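Local coordinates for cellulase (Uncultured bacterium, PDB 6XSO), which probably hydrolyses internal beta-1,4 linkages of cellulose and related plant polysaccharides as a broad-specificity family 5 endoglucanase, at residues 118-122 / 153-157. Numbering follows the deposited sequence.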
loop_
_atom_site.group_PDB
_atom_site.type_symbol
_atom_site.label_atom_id
_atom_site.label_comp_id
_atom_site.label_asym_id
_atom_site.label_seq_id
_atom_site.Cartn_x
_atom_site.Cartn_y
_atom_site.Cartn_z
ATOM N N ILE A 118 -4.594 -5.550 -3.786
ATOM C CA ILE A 118 -4.780 -4.713 -2.599
ATOM C C ILE A 118 -5.416 -3.399 -3.042
ATOM O O ILE A 118 -4.890 -2.726 -3.933
ATOM C CB ILE A 118 -3.429 -4.437 -1.914
ATOM C CG1 ILE A 118 -2.762 -5.708 -1.391
ATOM C CG2 ILE A 118 -3.615 -3.422 -0.768
ATOM C CD1 ILE A 118 -1.269 -5.480 -1.000
ATOM N N ILE A 119 -6.518 -3.003 -2.388
ATOM C CA ILE A 119 -7.080 -1.665 -2.567
ATOM C C ILE A 119 -6.961 -0.920 -1.242
ATOM O O ILE A 119 -7.058 -1.525 -0.169
ATOM C CB ILE A 119 -8.535 -1.628 -3.059
ATOM C CG1 ILE A 119 -9.432 -2.456 -2.152
ATOM C CG2 ILE A 119 -8.599 -2.104 -4.522
ATOM C CD1 ILE A 119 -10.925 -2.307 -2.505
ATOM N N ASN A 120 -6.735 0.389 -1.313
ATOM C CA ASN A 120 -6.480 1.156 -0.092
ATOM C C ASN A 120 -7.235 2.492 -0.110
ATOM O O ASN A 120 -8.100 2.748 -0.952
ATOM C CB ASN A 120 -4.970 1.375 0.148
ATOM C CG ASN A 120 -4.376 2.454 -0.755
ATOM O OD1 ASN A 120 -5.016 2.916 -1.696
ATOM N ND2 ASN A 120 -3.147 2.860 -0.464
ATOM N N VAL A 121 -6.875 3.339 0.850
ATOM C CA VAL A 121 -7.276 4.741 0.953
ATOM C C VAL A 121 -5.955 5.512 0.904
ATOM O O VAL A 121 -5.133 5.395 1.826
ATOM C CB VAL A 121 -8.059 4.990 2.249
ATOM C CG1 VAL A 121 -8.233 6.477 2.531
ATOM C CG2 VAL A 121 -9.435 4.300 2.193
ATOM N N HIS A 122 -5.716 6.257 -0.194
ATOM C CA HIS A 122 -4.358 6.666 -0.554
ATOM C C HIS A 122 -4.151 8.126 -0.259
ATOM O O HIS A 122 -3.719 8.489 0.848
ATOM C CB HIS A 122 -4.056 6.222 -1.994
ATOM C CG HIS A 122 -2.598 6.165 -2.301
ATOM N ND1 HIS A 122 -1.815 5.088 -1.948
ATOM C CD2 HIS A 122 -1.759 7.067 -2.865
ATOM C CE1 HIS A 122 -0.571 5.300 -2.324
ATOM N NE2 HIS A 122 -0.509 6.482 -2.908
ATOM N N LEU A 153 -16.751 5.311 5.062
ATOM C CA LEU A 153 -16.031 5.007 3.825
ATOM C C LEU A 153 -15.645 3.534 3.754
ATOM O O LEU A 153 -15.863 2.877 2.727
ATOM C CB LEU A 153 -14.811 5.910 3.699
ATOM C CG LEU A 153 -13.863 5.654 2.533
ATOM C CD1 LEU A 153 -14.607 5.746 1.228
ATOM C CD2 LEU A 153 -12.707 6.650 2.583
ATOM N N TRP A 154 -15.072 2.991 4.834
ATOM C CA TRP A 154 -14.676 1.587 4.814
ATOM C C TRP A 154 -15.871 0.648 4.793
ATOM O O TRP A 154 -15.797 -0.412 4.159
ATOM C CB TRP A 154 -13.679 1.261 5.923
ATOM C CG TRP A 154 -12.306 1.443 5.404
ATOM C CD1 TRP A 154 -11.386 2.368 5.797
ATOM C CD2 TRP A 154 -11.707 0.698 4.338
ATOM N NE1 TRP A 154 -10.240 2.236 5.047
ATOM C CE2 TRP A 154 -10.426 1.225 4.136
ATOM C CE3 TRP A 154 -12.156 -0.348 3.512
ATOM C CZ2 TRP A 154 -9.569 0.729 3.168
ATOM C CZ3 TRP A 154 -11.291 -0.853 2.558
ATOM C CH2 TRP A 154 -10.020 -0.299 2.391
ATOM N N ARG A 155 -16.990 1.010 5.436
ATOM C CA ARG A 155 -18.176 0.172 5.292
ATOM C C ARG A 155 -18.597 0.095 3.829
ATOM O O ARG A 155 -18.979 -0.972 3.336
ATOM C CB ARG A 155 -19.325 0.679 6.163
ATOM C CG ARG A 155 -19.131 0.402 7.651
ATOM C CD ARG A 155 -20.417 0.558 8.482
ATOM N NE ARG A 155 -21.101 1.830 8.255
ATOM C CZ ARG A 155 -20.806 2.957 8.895
ATOM N NH1 ARG A 155 -19.852 2.968 9.812
ATOM N NH2 ARG A 155 -21.476 4.071 8.623
ATOM N N GLN A 156 -18.530 1.220 3.115
ATOM C CA GLN A 156 -18.949 1.228 1.714
ATOM C C GLN A 156 -18.022 0.382 0.855
ATOM O O GLN A 156 -18.482 -0.397 0.008
ATOM C CB GLN A 156 -18.951 2.658 1.176
ATOM C CG GLN A 156 -20.014 3.570 1.742
ATOM C CD GLN A 156 -19.807 4.997 1.284
ATOM O OE1 GLN A 156 -20.108 5.337 0.139
ATOM N NE2 GLN A 156 -19.279 5.842 2.180
ATOM N N ILE A 157 -16.711 0.556 1.024
ATOM C CA ILE A 157 -15.768 -0.247 0.249
ATOM C C ILE A 157 -15.960 -1.719 0.583
ATOM O O ILE A 157 -16.004 -2.576 -0.303
ATOM C CB ILE A 157 -14.315 0.198 0.509
ATOM C CG1 ILE A 157 -14.093 1.658 0.095
ATOM C CG2 ILE A 157 -13.349 -0.701 -0.272
ATOM C CD1 ILE A 157 -12.833 2.282 0.657
#
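Asn120 ND2 is held by two acceptors: it donates to His122 ND1 at 3.0 Å, with an N-H...N angle of 174°, and to Glu171 OE2 on the neighbouring strand. Each partner of the first bond lies within 4° of the other group's plane, although amide and imidazole are twisted against each other about it, and Asn120 OD1 accepts from Val83 N. These bonds fix the amide on the side of the chain turned from helix 140-161, while Asn120 C lies 4.4 Å from Trp154 CZ2.

No hydrogen bond joins the two segments; the evidence is for apolar packing. Val121 CG2 is its hub, approaching the indole obliquely at 3.6 Å from Trp154 NE1 and meeting Leu153 CD2 at 4.0 Å and Ile157 CD1 at 4.2 Å. Ile157 CD1 also sits over one indole face, offset toward the rim. The indole N-H is satisfied elsewhere, by Ser172 O, and Phe213 meets the ring edge-to-face. An alanine in place of Trp154 would probably open a gap beside Val121 and leave Ser172 O without this donor.

Ile157, one turn on from Leu153, receives Ile119 CD1 on its CG2 at 3.7 Å. Ile119 CG1 stands between the backbone N and carbonyl carbon (chi1 54°), carrying CD1 out to the helix, and Ile119 O lies at the indole edge, 4.1 Å from Trp154 CH2. Strand 116-119 and helix 140-161 thus form a beta-alpha unit, with the helix packed on the outside of its own strand, as in the eight-stranded TIM barrel of family 5 glycoside hydrolases.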